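Anabena Tic22 (Anabaena sp., PDB 4EV1) probably acts as a chaperone-like, Tic22-family factor in protein transport associated with thylakoids. Local coordinates at residues A[12-17]-A[83-88]; A[26-31]-A[41-46]; A[136-141]-A[170-175]. All coordinates share one frame; numbering follows the deposited sequence.

Contact 1 (A[12-17]-A[83-88]); sequences DSVPIY and VPLGVI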
# COMPACT_ATOMS: atom_id res chain seq x y z
N ASP A 12 -8.76 -3.06 1.68
CA ASP A 12 -8.50 -4.22 2.54
C ASP A 12 -7.85 -5.42 1.83
O ASP A 12 -7.35 -6.32 2.49
CB ASP A 12 -9.79 -4.71 3.21
CG ASP A 12 -10.18 -3.91 4.45
OD1 ASP A 12 -9.43 -3.02 4.88
OD2 ASP A 12 -11.25 -4.20 5.02
N SER A 13 -7.88 -5.44 0.51
CA SER A 13 -7.16 -6.48 -0.25
C SER A 13 -5.68 -6.47 0.08
O SER A 13 -5.00 -7.45 -0.12
CB SER A 13 -7.23 -6.19 -1.74
OG SER A 13 -8.50 -6.47 -2.24
N VAL A 14 -5.18 -5.29 0.46
CA VAL A 14 -3.74 -5.04 0.56
C VAL A 14 -3.33 -5.16 2.01
O VAL A 14 -3.81 -4.40 2.86
CB VAL A 14 -3.42 -3.64 0.03
CG1 VAL A 14 -1.94 -3.35 0.07
CG2 VAL A 14 -3.97 -3.45 -1.42
N PRO A 15 -2.44 -6.10 2.32
CA PRO A 15 -1.92 -6.13 3.70
C PRO A 15 -0.79 -5.11 3.92
O PRO A 15 0.03 -4.89 3.04
CB PRO A 15 -1.41 -7.56 3.86
CG PRO A 15 -1.01 -7.96 2.53
CD PRO A 15 -1.85 -7.17 1.50
N ILE A 16 -0.76 -4.52 5.10
CA ILE A 16 0.24 -3.59 5.49
C ILE A 16 0.92 -4.24 6.67
O ILE A 16 0.25 -4.84 7.51
CB ILE A 16 -0.41 -2.25 5.92
CG1 ILE A 16 -1.23 -1.67 4.75
CG2 ILE A 16 0.66 -1.26 6.47
CD1 ILE A 16 -0.44 -1.22 3.54
N TYR A 17 2.23 -4.17 6.75
CA TYR A 17 2.98 -4.83 7.87
C TYR A 17 3.47 -3.79 8.90
O TYR A 17 4.16 -2.86 8.56
CB TYR A 17 4.10 -5.64 7.26
CG TYR A 17 3.57 -6.63 6.25
CD1 TYR A 17 2.89 -7.76 6.66
CD2 TYR A 17 3.69 -6.40 4.90
CE1 TYR A 17 2.38 -8.66 5.75
CE2 TYR A 17 3.15 -7.30 3.96
CZ TYR A 17 2.48 -8.43 4.42
OH TYR A 17 1.96 -9.35 3.52
N VAL A 83 -1.99 -6.01 8.84
CA VAL A 83 -3.25 -5.25 8.98
C VAL A 83 -3.78 -4.93 7.54
O VAL A 83 -3.03 -4.44 6.68
CB VAL A 83 -3.01 -3.93 9.78
CG1 VAL A 83 -4.35 -3.11 10.05
CG2 VAL A 83 -2.20 -4.24 11.13
N PRO A 84 -5.07 -5.15 7.27
CA PRO A 84 -5.58 -4.73 6.01
C PRO A 84 -5.49 -3.20 5.85
O PRO A 84 -5.72 -2.45 6.78
CB PRO A 84 -7.06 -5.20 6.04
CG PRO A 84 -7.25 -5.97 7.26
CD PRO A 84 -6.10 -5.74 8.15
N LEU A 85 -5.16 -2.74 4.66
CA LEU A 85 -4.98 -1.30 4.44
C LEU A 85 -6.23 -0.48 4.71
O LEU A 85 -6.11 0.63 5.24
CB LEU A 85 -4.47 -1.03 3.03
CG LEU A 85 -4.32 0.41 2.57
CD1 LEU A 85 -3.31 1.20 3.43
CD2 LEU A 85 -3.84 0.34 1.13
N GLY A 86 -7.41 -1.05 4.44
CA GLY A 86 -8.67 -0.34 4.73
C GLY A 86 -8.94 -0.07 6.18
O GLY A 86 -9.53 0.95 6.52
N VAL A 87 -8.44 -0.94 7.06
CA VAL A 87 -8.55 -0.71 8.49
C VAL A 87 -7.73 0.51 8.92
O VAL A 87 -8.19 1.35 9.68
CB VAL A 87 -8.07 -1.94 9.27
CG1 VAL A 87 -8.07 -1.68 10.77
CG2 VAL A 87 -8.98 -3.16 8.93
N ILE A 88 -6.51 0.62 8.41
CA ILE A 88 -5.70 1.80 8.64
C ILE A 88 -6.34 3.06 8.06
O ILE A 88 -6.39 4.09 8.73
CB ILE A 88 -4.26 1.58 8.11
CG1 ILE A 88 -3.58 0.44 8.89
CG2 ILE A 88 -3.43 2.87 8.24
CD1 ILE A 88 -2.20 0.11 8.37
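CB of Pro84 stands over one face of the Asp12 carboxylate, 3.7 Å from CG, while the OD1 end of that flat group is turned to the first turn of helix 85-94. OD1 lies 3.4 Å from the same Pro84 CB; its closer approach to Gly86 is too tight in the model and stays doubtful. The other oxygen, OD2, forms a salt bridge with Lys8. Next along the chain, Val14 O accepts Leu85 N at 2.8 Å, which ties the loop before strand 15-20 to the start of the helix. This is an antiparallel strand pair that runs straight into a helix, with Pro84 at the N-cap. Pro15 and Pro84 form a non-hydrogen-bonded pair, a position that asks for no N-H from either proline. Ile16 and Val83 are the hydrogen-bonded pair beyond it: Ile16 N donates to Val83 O, and Val83 N to Ile16 O in a nearly straight bond of 174°. The Ile16 side chain crosses Leu85 at a slant, its CG1 3.7 Å from Leu85 CB. CG2, anti to the backbone N, reaches Ile88 CD1 at 3.7 Å, and Phe106 of strand 102-107 touches Ile16, Leu85 and Ile88.

Contact 2 (A[26-31]-A[41-46]); sequences PLSRPL and GGSITG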
# COMPACT_ATOMS: atom_id res chain seq x y z
N PRO A 26 1.45 -0.92 17.94
CA PRO A 26 2.56 -0.53 17.06
C PRO A 26 3.69 0.21 17.77
O PRO A 26 3.42 1.02 18.66
CB PRO A 26 1.89 0.41 16.04
CG PRO A 26 0.50 -0.00 16.06
CD PRO A 26 0.18 -0.36 17.47
N LEU A 27 4.92 -0.07 17.37
CA LEU A 27 6.08 0.66 17.85
C LEU A 27 5.99 2.04 17.21
O LEU A 27 5.88 2.15 15.99
CB LEU A 27 7.36 -0.01 17.39
CG LEU A 27 8.66 0.70 17.76
CD1 LEU A 27 8.87 0.75 19.29
CD2 LEU A 27 9.80 0.00 17.07
N SER A 28 6.05 3.08 18.02
CA SER A 28 5.89 4.43 17.52
C SER A 28 6.77 5.42 18.28
O SER A 28 7.32 5.08 19.30
CB SER A 28 4.43 4.83 17.63
OG SER A 28 4.09 5.03 18.97
N ARG A 29 6.89 6.62 17.73
CA ARG A 29 7.69 7.72 18.27
C ARG A 29 6.69 8.88 18.51
O ARG A 29 5.79 9.09 17.68
CB ARG A 29 8.79 8.08 17.26
CG ARG A 29 9.09 9.57 17.03
CD ARG A 29 10.52 9.80 16.51
NE ARG A 29 11.32 10.58 17.46
CZ ARG A 29 12.36 11.36 17.14
NH1 ARG A 29 12.79 11.48 15.87
NH2 ARG A 29 12.98 12.02 18.11
N PRO A 30 6.82 9.59 19.64
CA PRO A 30 5.87 10.67 19.94
C PRO A 30 6.09 11.86 19.03
O PRO A 30 7.19 12.05 18.52
CB PRO A 30 6.16 11.05 21.40
CG PRO A 30 7.50 10.46 21.71
CD PRO A 30 7.85 9.43 20.69
N LEU A 31 5.02 12.63 18.83
CA LEU A 31 5.06 13.79 17.96
C LEU A 31 5.04 15.05 18.84
O LEU A 31 4.41 15.06 19.89
CB LEU A 31 3.85 13.76 17.03
CG LEU A 31 3.82 12.71 15.91
CD1 LEU A 31 2.46 12.65 15.23
CD2 LEU A 31 4.90 12.97 14.88
N GLY A 41 -1.26 15.31 15.51
CA GLY A 41 -0.59 14.00 15.71
C GLY A 41 -0.12 13.74 17.15
O GLY A 41 0.53 14.58 17.75
N GLY A 42 -0.42 12.57 17.73
CA GLY A 42 0.20 12.13 19.01
C GLY A 42 1.49 11.29 18.90
O GLY A 42 2.45 11.48 19.63
N SER A 43 1.50 10.35 17.97
CA SER A 43 2.67 9.52 17.70
C SER A 43 2.64 9.03 16.26
O SER A 43 1.64 9.21 15.55
CB SER A 43 2.75 8.38 18.72
OG SER A 43 1.58 7.60 18.66
N ILE A 44 3.77 8.51 15.80
CA ILE A 44 3.91 8.08 14.43
C ILE A 44 4.59 6.69 14.37
O ILE A 44 5.58 6.46 15.07
CB ILE A 44 4.67 9.11 13.56
CG1 ILE A 44 4.60 8.72 12.07
CG2 ILE A 44 6.12 9.35 14.08
CD1 ILE A 44 5.23 9.74 11.07
N THR A 45 4.01 5.81 13.55
CA THR A 45 4.54 4.46 13.32
C THR A 45 4.90 4.24 11.86
O THR A 45 4.29 4.81 10.92
CB THR A 45 3.58 3.34 13.84
OG1 THR A 45 4.28 2.08 13.91
CG2 THR A 45 2.33 3.19 12.95
N GLY A 46 5.87 3.37 11.64
CA GLY A 46 6.35 3.11 10.32
C GLY A 46 5.79 1.86 9.73
O GLY A 46 6.20 0.75 10.20
O HOH W 1 7.66 1.81 13.48
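Leu31 and Ile44 meet at about a right angle, with CD2 of the leucine 3.9 Å from CG2 of the isoleucine. The other branch of the leucine presses on bare backbone: CD1 is 3.4 Å from Gly41 CA, tighter than usual for two carbons, and a CB on Gly41 would run into it. CG of Leu31 stands anti to the carbonyl carbon (chi1 -71°), above the backbone of Ser43. An alanine in place of Leu31 would probably open a gap over Gly41 and leave CG2 of Ile44 without the leucine methyl that packs on it. Arg29 lies on the same face as Ile44 and crosses it at a slant, its CG touching Ile44 CG2 while the rest leads away. On the face of Ser28, Pro30, Ser43 and Thr45, the two serine hydroxyls approach diagonally, OG to OG 3.6 Å. Thr45 puts OG1 anti to its backbone N (chi1 -165°), where it donates to Leu27 O at 2.6 Å from a position tilted from the carbonyl plane; CB of Pro26 packs beside the hydroxyl. A water also donates to Leu27 O and accepts from Gly46 N, so that carbonyl is gripped twice. Arg29 and Ile44 exchange two backbone bonds, and Leu31 N reaches Gly42 O from above its carbonyl plane, at 2.9 Å. These make a beta-hairpin with a long connection, strand 28-30 being outermost beside 43-48. Cohesion at this surface therefore comes mainly from backbone bonds and one threonine hydroxyl, with Leu31 making the largest single side-chain contribution, backed by Ile44.

Contact 3 (A[136-141]-A[170-175]); sequences FAVRFA and GLLGQV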
# COMPACT_ATOMS: atom_id res chain seq x y z
N PHE A 136 0.56 0.09 -10.53
CA PHE A 136 0.82 -0.07 -11.93
C PHE A 136 -0.42 -0.55 -12.60
O PHE A 136 -1.01 -1.53 -12.14
CB PHE A 136 1.97 -1.05 -12.15
CG PHE A 136 3.18 -0.72 -11.33
CD1 PHE A 136 3.34 -1.24 -10.06
CD2 PHE A 136 4.15 0.16 -11.81
CE1 PHE A 136 4.45 -0.93 -9.29
CE2 PHE A 136 5.27 0.46 -11.05
CZ PHE A 136 5.42 -0.09 -9.78
N ALA A 137 -0.81 0.12 -13.69
CA ALA A 137 -2.04 -0.25 -14.38
C ALA A 137 -1.73 -0.37 -15.86
O ALA A 137 -1.06 0.51 -16.44
CB ALA A 137 -3.14 0.80 -14.13
N VAL A 138 -2.20 -1.47 -16.45
CA VAL A 138 -1.96 -1.72 -17.86
C VAL A 138 -2.99 -1.02 -18.72
O VAL A 138 -4.17 -1.06 -18.43
CB VAL A 138 -1.96 -3.22 -18.14
CG1 VAL A 138 -1.86 -3.51 -19.68
CG2 VAL A 138 -0.80 -3.83 -17.38
N ARG A 139 -2.52 -0.37 -19.78
CA ARG A 139 -3.42 0.35 -20.68
C ARG A 139 -3.24 -0.19 -22.06
O ARG A 139 -2.15 -0.64 -22.42
CB ARG A 139 -3.11 1.83 -20.71
CG ARG A 139 -3.11 2.52 -19.37
CD ARG A 139 -2.91 4.00 -19.56
NE ARG A 139 -1.53 4.34 -19.86
CZ ARG A 139 -1.01 5.57 -19.76
NH1 ARG A 139 -1.76 6.59 -19.36
NH2 ARG A 139 0.27 5.77 -20.05
N PHE A 140 -4.31 -0.15 -22.84
CA PHE A 140 -4.25 -0.53 -24.26
C PHE A 140 -3.23 0.35 -25.04
O PHE A 140 -2.55 -0.13 -25.96
CB PHE A 140 -5.64 -0.44 -24.89
CG PHE A 140 -6.61 -1.51 -24.41
CD1 PHE A 140 -6.43 -2.84 -24.78
CD2 PHE A 140 -7.66 -1.19 -23.59
CE1 PHE A 140 -7.29 -3.83 -24.31
CE2 PHE A 140 -8.53 -2.18 -23.12
CZ PHE A 140 -8.35 -3.49 -23.49
N ALA A 141 -3.16 1.63 -24.67
CA ALA A 141 -2.19 2.57 -25.23
C ALA A 141 -2.19 3.79 -24.32
O ALA A 141 -3.15 3.99 -23.58
CB ALA A 141 -2.56 2.97 -26.69
N GLY A 170 3.35 -8.83 -16.45
CA GLY A 170 2.70 -10.07 -16.84
C GLY A 170 1.48 -9.84 -17.69
O GLY A 170 1.35 -10.43 -18.75
N LEU A 171 0.57 -8.97 -17.23
CA LEU A 171 -0.64 -8.61 -17.99
C LEU A 171 -0.32 -7.87 -19.28
O LEU A 171 -0.91 -8.15 -20.33
CB LEU A 171 -1.59 -7.75 -17.15
CG LEU A 171 -2.93 -7.34 -17.79
CD1 LEU A 171 -3.78 -8.53 -18.21
CD2 LEU A 171 -3.71 -6.48 -16.79
N LEU A 172 0.64 -6.94 -19.22
CA LEU A 172 1.13 -6.27 -20.43
C LEU A 172 1.46 -7.30 -21.51
O LEU A 172 0.95 -7.22 -22.64
CB LEU A 172 2.35 -5.42 -20.13
CG LEU A 172 2.93 -4.67 -21.33
CD1 LEU A 172 1.82 -3.90 -22.02
CD2 LEU A 172 4.06 -3.77 -20.90
N GLY A 173 2.29 -8.28 -21.14
CA GLY A 173 2.68 -9.39 -22.02
C GLY A 173 1.50 -10.10 -22.69
O GLY A 173 1.59 -10.46 -23.86
N GLN A 174 0.39 -10.27 -21.97
CA GLN A 174 -0.82 -10.92 -22.52
C GLN A 174 -1.58 -10.02 -23.50
O GLN A 174 -2.27 -10.51 -24.39
CB GLN A 174 -1.78 -11.36 -21.43
CG GLN A 174 -1.29 -12.53 -20.58
CD GLN A 174 -2.11 -12.72 -19.30
OE1 GLN A 174 -3.33 -12.84 -19.34
NE2 GLN A 174 -1.42 -12.74 -18.17
N VAL A 175 -1.47 -8.71 -23.31
CA VAL A 175 -2.21 -7.73 -24.11
C VAL A 175 -1.41 -7.27 -25.35
O VAL A 175 -1.99 -6.88 -26.37
CB VAL A 175 -2.58 -6.49 -23.23
CG1 VAL A 175 -3.19 -5.38 -24.07
CG2 VAL A 175 -3.52 -6.89 -22.13
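Val138 is the bump that helix 165-175 receives, its forked side chain pointing from the strand into a hollow lined by Leu171, Leu172 and Val175; Ala168, one turn earlier on the same helix, also touches Val138. CB of Val138 rests against CD2 of Leu171 at 3.9 Å, the two side chains crossing at a slant. The valine's branches then divide the hollow between them, and both reach the helix backbone at Leu172. CG2, anti to the carbonyl carbon, comes 3.9 Å from Leu172 N, touching CB and CG of Leu171 on its way. CG1, anti to the backbone N (chi1 174°), lies 4.1 Å from Leu172 CA. Its approaches to side chains are looser, 4.4 Å to CD1 of Leu172 and 4.5 Å to CG2 of Val175. A second, smaller bump comes from Phe140, just past the strand. The Phe140 side chain leaves the backbone away from the helix, yet its ring comes back until CD1 lies 4.2 Å from CG1 of Val175, the two side chains meeting at about a right angle. Val175 thus offers one methyl to each neighbour, CG2 to the valine and CG1 to the phenylalanine. No hydrogen bond links the two segments; the fit is wholly apolar. The axes of 136-139 and 170-175 run almost parallel, 3° apart and 8.6 Å from each other at closest approach, as in a helix layered on a sheet. Beyond the pair, Arg139 turns from the helix to a salt bridge with Asp183, and strand 183-188 pairs antiparallel with 134-139. Leu172 reaches Ile184 of that strand, Leu171 lies on Pro160 and Phe162 of strand 156-162, and the Phe140 ring meets His179.

How the contacts relate
From the N terminus, helix 4-11 leads to contact 1, whose first segment opens strand 15-20 and whose second, 66 residues on, joins strand 79-84 to helix 85-94. Contact 2 falls within that long loop: after strand 15-20 the chain turns through 26-31 and comes back through 41-46, closing a hairpin whose strands are joined by a long connection, about 18 Å from contact 1, centre to centre. Contact 3 follows in series and crosses neither. It closes the loop from strand 134-139 to helix 165-175. Contacts 2 and 3 lie on opposite sides of the chain's centre, their centres about 39 Å apart, with contact 1 nearer the middle of the Tic22-like fold.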